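Local structure of hypoxanthine phosphoribosyltransferase (Bacillus anthracis, 4QYI) at residues S47-A52 and V156-D161; L27-D32 and A143-F148. The protein probably salvages purine bases by transferring the phosphoribosyl group of phosphoribosyl pyrophosphate to hypoxanthine or guanine, giving the nucleotide and pyrophosphate. All coordinates share one frame; numbering follows the deposited sequence.

Contact 1 of 2, residues S47-A52 and V156-D161; sequences SFVFAA and VGYGID
Val-49 and Phe-50, on the first turn of helix 48-55, pack against Tyr-158 in the loop after strand 155-156, and these apolar contacts make up most of the interface. Val-49 splits its two methyls between two neighbours. CG1, anti to the backbone N (chi1 175°), lies over one face of the Tyr-158 ring in a CH-pi contact, 3.8 Å from the ring centroid and 14° off the normal. CG2 instead rests on the bare CA of Gly-159, 3.7 Å away, which glycine, lacking a side chain, leaves accessible. Phe-50 adds its backbone and the root of its side chain, with Tyr-158 CE2 3.6 Å from Phe-50 CA.

The polar link is a water that accepts from Phe-50 N (2.9 Å) and donates to Tyr-158 O (2.7 Å). An amide of the first helical turn, which lies too early to be paired within its own helix, thus finds a partner in the water. The phenol of Tyr-158 is hydrogen-bonded farther along the same helix, to Asp-53.

Backbone bonds shape the loop itself: Gly-157 N to Ile-160 O and Ile-160 N to Gly-157 O close a type I' turn, whose positive phi values suit Gly-159. The chemistry implies a buried, largely apolar junction that carries these polar atoms with partners: the water links an amide and a carbonyl across the contact, and the tyrosine hydroxyl is tied to the helix through Asp-53.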
loop_
_atom_site.group_PDB
_atom_site.type_symbol
_atom_site.label_atom_id
_atom_site.label_comp_id
_atom_site.label_asym_id
_atom_site.label_seq_id
_atom_site.Cartn_x
_atom_site.Cartn_y
_atom_site.Cartn_z
ATOM N N SER A 47 2.556 -3.950 -5.668
ATOM C CA SER A 47 3.751 -3.293 -5.272
ATOM C C SER A 47 3.624 -2.592 -3.924
ATOM O O SER A 47 4.623 -2.050 -3.445
ATOM C CB SER A 47 4.070 -2.230 -6.317
ATOM O OG SER A 47 3.142 -1.178 -6.190
ATOM N N PHE A 48 2.462 -2.650 -3.272
ATOM C CA PHE A 48 2.274 -1.873 -2.027
ATOM C C PHE A 48 3.187 -2.238 -0.873
ATOM O O PHE A 48 3.573 -1.349 -0.128
ATOM C CB PHE A 48 0.805 -1.794 -1.558
ATOM C CG PHE A 48 0.354 -2.889 -0.628
ATOM C CD1 PHE A 48 -0.004 -4.144 -1.097
ATOM C CD2 PHE A 48 0.235 -2.635 0.737
ATOM C CE1 PHE A 48 -0.429 -5.133 -0.228
ATOM C CE2 PHE A 48 -0.200 -3.616 1.606
ATOM C CZ PHE A 48 -0.545 -4.863 1.118
ATOM N N VAL A 49 3.565 -3.504 -0.744
ATOM C CA VAL A 49 4.445 -3.916 0.357
ATOM C C VAL A 49 5.854 -3.426 0.073
ATOM O O VAL A 49 6.496 -2.824 0.913
ATOM C CB VAL A 49 4.415 -5.441 0.576
ATOM C CG1 VAL A 49 5.414 -5.835 1.640
ATOM C CG2 VAL A 49 3.014 -5.899 0.962
ATOM N N PHE A 50 6.323 -3.684 -1.136
ATOM C CA PHE A 50 7.632 -3.213 -1.574
ATOM C C PHE A 50 7.751 -1.697 -1.417
ATOM O O PHE A 50 8.766 -1.179 -0.923
ATOM C CB PHE A 50 7.816 -3.654 -3.011
ATOM C CG PHE A 50 9.067 -3.163 -3.678
ATOM C CD1 PHE A 50 10.284 -3.196 -3.034
ATOM C CD2 PHE A 50 9.034 -2.805 -5.034
ATOM C CE1 PHE A 50 11.432 -2.791 -3.678
ATOM C CE2 PHE A 50 10.185 -2.399 -5.683
ATOM C CZ PHE A 50 11.386 -2.387 -4.996
ATOM N N ALA A 51 6.707 -0.987 -1.802
ATOM C CA ALA A 51 6.721 0.479 -1.738
ATOM C C ALA A 51 6.801 0.949 -0.313
ATOM O O ALA A 51 7.571 1.857 -0.017
ATOM C CB ALA A 51 5.504 1.083 -2.419
ATOM N N ALA A 52 6.001 0.339 0.559
ATOM C CA ALA A 52 6.006 0.709 1.965
ATOM C C ALA A 52 7.426 0.546 2.539
ATOM O O ALA A 52 7.904 1.417 3.245
ATOM C CB ALA A 52 5.015 -0.144 2.752
ATOM N N VAL A 156 4.644 -15.935 -5.403
ATOM C CA VAL A 156 3.706 -15.273 -4.512
ATOM C C VAL A 156 4.463 -14.747 -3.310
ATOM O O VAL A 156 5.628 -15.106 -3.096
ATOM C CB VAL A 156 2.592 -16.232 -4.013
ATOM C CG1 VAL A 156 1.749 -16.743 -5.176
ATOM C CG2 VAL A 156 3.179 -17.394 -3.229
ATOM N N GLY A 157 3.799 -13.892 -2.537
ATOM C CA GLY A 157 4.377 -13.305 -1.327
ATOM C C GLY A 157 4.824 -11.852 -1.456
ATOM O O GLY A 157 4.977 -11.325 -2.565
ATOM N N TYR A 158 5.018 -11.198 -0.311
ATOM C CA TYR A 158 5.512 -9.826 -0.276
ATOM C C TYR A 158 4.692 -8.909 -1.214
ATOM O O TYR A 158 5.244 -8.160 -2.016
ATOM C CB TYR A 158 7.016 -9.831 -0.635
ATOM C CG TYR A 158 7.787 -8.584 -0.241
ATOM C CD1 TYR A 158 8.192 -8.372 1.084
ATOM C CD2 TYR A 158 8.162 -7.643 -1.191
ATOM C CE1 TYR A 158 8.900 -7.235 1.443
ATOM C CE2 TYR A 158 8.885 -6.510 -0.841
ATOM C CZ TYR A 158 9.252 -6.317 0.473
ATOM O OH TYR A 158 9.949 -5.177 0.794
ATOM N N GLY A 159 3.371 -8.987 -1.086
ATOM C CA GLY A 159 2.452 -8.198 -1.903
ATOM C C GLY A 159 1.915 -8.831 -3.174
ATOM O O GLY A 159 0.864 -8.434 -3.664
ATOM N N ILE A 160 2.608 -9.854 -3.669
ATOM C CA ILE A 160 2.247 -10.571 -4.890
ATOM C C ILE A 160 1.314 -11.744 -4.583
ATOM O O ILE A 160 1.586 -12.597 -3.715
ATOM C CB ILE A 160 3.525 -11.102 -5.565
ATOM C CG1 ILE A 160 4.519 -9.960 -5.701
ATOM C CG2 ILE A 160 3.234 -11.728 -6.924
ATOM C CD1 ILE A 160 5.902 -10.376 -6.137
ATOM N N ASP A 161 0.223 -11.830 -5.331
ATOM C CA ASP A 161 -0.761 -12.883 -5.112
ATOM C C ASP A 161 -0.865 -13.930 -6.208
ATOM O O ASP A 161 -0.218 -13.873 -7.243
ATOM C CB ASP A 161 -2.157 -12.275 -5.088
ATOM C CG ASP A 161 -2.611 -11.815 -6.478
ATOM O OD1 ASP A 161 -1.857 -11.089 -7.154
ATOM O OD2 ASP A 161 -3.731 -12.174 -6.906
HETATM O O HOH W 1 4.939 -5.582 -2.881
#

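Contact 2 of 2, residues L27-D32 and A143-F148; sequences LQIERD and AEYVGF
Tyr-145 reaches from strand 145-149 to the last turns of helix 15-32, where Ile-29 covers one face of its ring and Asp-32 takes its hydroxyl. Ile-29 CG1 sits over the ring centre, 3.7 Å from the centroid and 8° off the normal, a nearly vertical CH-pi contact; the methylene is placed there with CG1 anti to the carbonyl carbon (chi1 -68°). A slim, branched aliphatic chain suits this spot because it can lie on the ring without bringing a polar group with it. The phenol donates to Asp-32 OD2 at 2.5 Å, a very short bond, with the carboxylate turned 41° from the ring plane. Gln-28 passes along the rim: its OE1 lies at the edge, in the plane of the ring, 3.8 Å from Tyr-145 CD1, consistent with a weak attraction between the amide oxygen and the ring's partly positive C-H edge.

These contacts fasten a helix onto the central, mostly parallel sheet of the phosphoribosyltransferase fold, in which strand 145-149 runs beside strand 124-129. Residues 28, 29 and 32 lie within about one helical turn, so a single aromatic side chain can meet all three.

Farther out, Arg-31 forms a salt bridge from NH2 to Asp-32 OD1 at 2.8 Å. The two carboxylate oxygens therefore have different partners, which restrains the rotation of the group, and the nearby positive charge probably helps keep it ionised. Glu-144 CB lies over the ring face opposite Ile-29, toward the rim. Backbone hydrogen bonds of Tyr-145 with Phe-127 and Thr-129 fix the base of the side chain on the sheet, while Ile-29 in turn packs against Ile-58.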
loop_
_atom_site.group_PDB
_atom_site.type_symbol
_atom_site.label_atom_id
_atom_site.label_comp_id
_atom_site.label_asym_id
_atom_site.label_seq_id
_atom_site.Cartn_x
_atom_site.Cartn_y
_atom_site.Cartn_z
ATOM N N LEU A 27 19.346 3.070 -1.513
ATOM C CA LEU A 27 20.613 3.807 -1.602
ATOM C C LEU A 27 20.875 4.245 -3.050
ATOM O O LEU A 27 21.338 5.338 -3.287
ATOM C CB LEU A 27 21.782 2.973 -1.065
ATOM C CG LEU A 27 21.840 2.729 0.457
ATOM C CD1 LEU A 27 22.860 1.645 0.793
ATOM C CD2 LEU A 27 22.145 4.019 1.225
ATOM N N GLN A 28 20.595 3.371 -4.006
ATOM C CA GLN A 28 20.803 3.693 -5.417
ATOM C C GLN A 28 19.924 4.880 -5.825
ATOM O O GLN A 28 20.371 5.795 -6.501
ATOM C CB GLN A 28 20.491 2.482 -6.272
ATOM C CG GLN A 28 21.385 1.290 -5.996
ATOM C CD GLN A 28 20.983 0.063 -6.789
ATOM O OE1 GLN A 28 20.231 0.155 -7.749
ATOM N NE2 GLN A 28 21.481 -1.095 -6.378
ATOM N N ILE A 29 18.680 4.869 -5.366
ATOM C CA ILE A 29 17.761 5.972 -5.623
ATOM C C ILE A 29 18.250 7.284 -4.986
ATOM O O ILE A 29 18.263 8.324 -5.629
ATOM C CB ILE A 29 16.349 5.617 -5.130
ATOM C CG1 ILE A 29 15.799 4.492 -6.008
ATOM C CG2 ILE A 29 15.446 6.850 -5.130
ATOM C CD1 ILE A 29 14.541 3.859 -5.468
ATOM N N GLU A 30 18.625 7.249 -3.715
ATOM C CA GLU A 30 19.146 8.454 -3.059
ATOM C C GLU A 30 20.340 9.044 -3.840
ATOM O O GLU A 30 20.497 10.259 -3.958
ATOM C CB GLU A 30 19.580 8.130 -1.634
ATOM C CG GLU A 30 18.436 7.816 -0.675
ATOM C CD GLU A 30 18.926 7.436 0.722
ATOM O OE1 GLU A 30 19.950 6.734 0.842
ATOM O OE2 GLU A 30 18.311 7.856 1.711
ATOM N N ARG A 31 21.209 8.193 -4.355
ATOM C CA ARG A 31 22.363 8.672 -5.109
ATOM C C ARG A 31 22.006 9.389 -6.369
ATOM O O ARG A 31 22.630 10.371 -6.712
ATOM C CB ARG A 31 23.204 7.487 -5.492
ATOM C CG ARG A 31 24.388 7.736 -6.386
ATOM C CD ARG A 31 25.005 6.372 -6.688
ATOM N NE ARG A 31 24.012 5.489 -7.324
ATOM C CZ ARG A 31 23.726 5.456 -8.627
ATOM N NH1 ARG A 31 22.794 4.615 -9.075
ATOM N NH2 ARG A 31 24.352 6.255 -9.484
ATOM N N ASP A 32 21.034 8.855 -7.095
ATOM C CA ASP A 32 20.619 9.455 -8.354
ATOM C C ASP A 32 19.842 10.748 -8.182
ATOM O O ASP A 32 19.697 11.479 -9.137
ATOM C CB ASP A 32 19.760 8.472 -9.144
ATOM C CG ASP A 32 20.552 7.302 -9.675
ATOM O OD1 ASP A 32 21.787 7.424 -9.787
ATOM O OD2 ASP A 32 19.942 6.254 -9.949
ATOM N N ALA A 143 14.667 -1.321 -16.590
ATOM C CA ALA A 143 14.365 -0.662 -15.331
ATOM C C ALA A 143 15.675 -0.186 -14.740
ATOM O O ALA A 143 16.655 -0.956 -14.671
ATOM C CB ALA A 143 13.675 -1.629 -14.385
ATOM N N GLU A 144 15.689 1.059 -14.265
ATOM C CA GLU A 144 16.888 1.604 -13.670
ATOM C C GLU A 144 17.215 0.913 -12.348
ATOM O O GLU A 144 18.379 0.800 -11.971
ATOM C CB GLU A 144 16.776 3.122 -13.479
ATOM C CG GLU A 144 16.867 3.937 -14.771
ATOM C CD GLU A 144 15.644 3.891 -15.702
ATOM O OE1 GLU A 144 14.525 3.436 -15.342
ATOM O OE2 GLU A 144 15.808 4.370 -16.840
ATOM N N TYR A 145 16.199 0.454 -11.631
ATOM C CA TYR A 145 16.412 -0.190 -10.332
ATOM C C TYR A 145 15.748 -1.546 -10.357
ATOM O O TYR A 145 14.549 -1.637 -10.591
ATOM C CB TYR A 145 15.844 0.690 -9.195
ATOM C CG TYR A 145 16.283 2.129 -9.328
ATOM C CD1 TYR A 145 17.547 2.521 -8.930
ATOM C CD2 TYR A 145 15.446 3.101 -9.848
ATOM C CE1 TYR A 145 17.961 3.840 -9.049
ATOM C CE2 TYR A 145 15.855 4.423 -9.966
ATOM C CZ TYR A 145 17.111 4.784 -9.560
ATOM O OH TYR A 145 17.510 6.089 -9.690
ATOM N N VAL A 146 16.530 -2.591 -10.096
ATOM C CA VAL A 146 16.035 -3.958 -10.105
ATOM C C VAL A 146 16.498 -4.718 -8.870
ATOM O O VAL A 146 17.688 -4.776 -8.587
ATOM C CB VAL A 146 16.557 -4.725 -11.337
ATOM C CG1 VAL A 146 16.038 -6.149 -11.328
ATOM C CG2 VAL A 146 16.138 -4.020 -12.616
ATOM N N GLY A 147 15.556 -5.314 -8.146
ATOM C CA GLY A 147 15.890 -6.088 -6.969
ATOM C C GLY A 147 16.504 -7.440 -7.278
ATOM O O GLY A 147 17.635 -7.731 -6.890
ATOM N N PHE A 148 15.754 -8.265 -8.001
ATOM C CA PHE A 148 16.185 -9.611 -8.314
ATOM C C PHE A 148 15.720 -10.070 -9.677
ATOM O O PHE A 148 14.608 -9.754 -10.115
ATOM C CB PHE A 148 15.572 -10.586 -7.315
ATOM C CG PHE A 148 15.851 -10.261 -5.881
ATOM C CD1 PHE A 148 15.030 -9.382 -5.189
ATOM C CD2 PHE A 148 16.889 -10.883 -5.201
ATOM C CE1 PHE A 148 15.257 -9.112 -3.853
ATOM C CE2 PHE A 148 17.120 -10.613 -3.867
ATOM C CZ PHE A 148 16.299 -9.730 -3.195
#

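Both contacts join a helix to a later part of the chain through a tyrosine, and in each an aliphatic carbon lies over the ring, yet their settings differ. Contact 1 is fully buried and borders another protein chain of the assembly, and the side chain of Phe-50 is about 9 Å from the bound magnesium ion; it relies on apolar surfaces and a water. Contact 2 is only partly buried and adds a direct hydrogen bond to a carboxylate beside an arginine. Their centres are about 17 Å apart and their atoms do not touch, but helix 15-32 connects them: its earlier residues Leu-18 and Val-22 pack on Tyr-158, while its end holds contact 2.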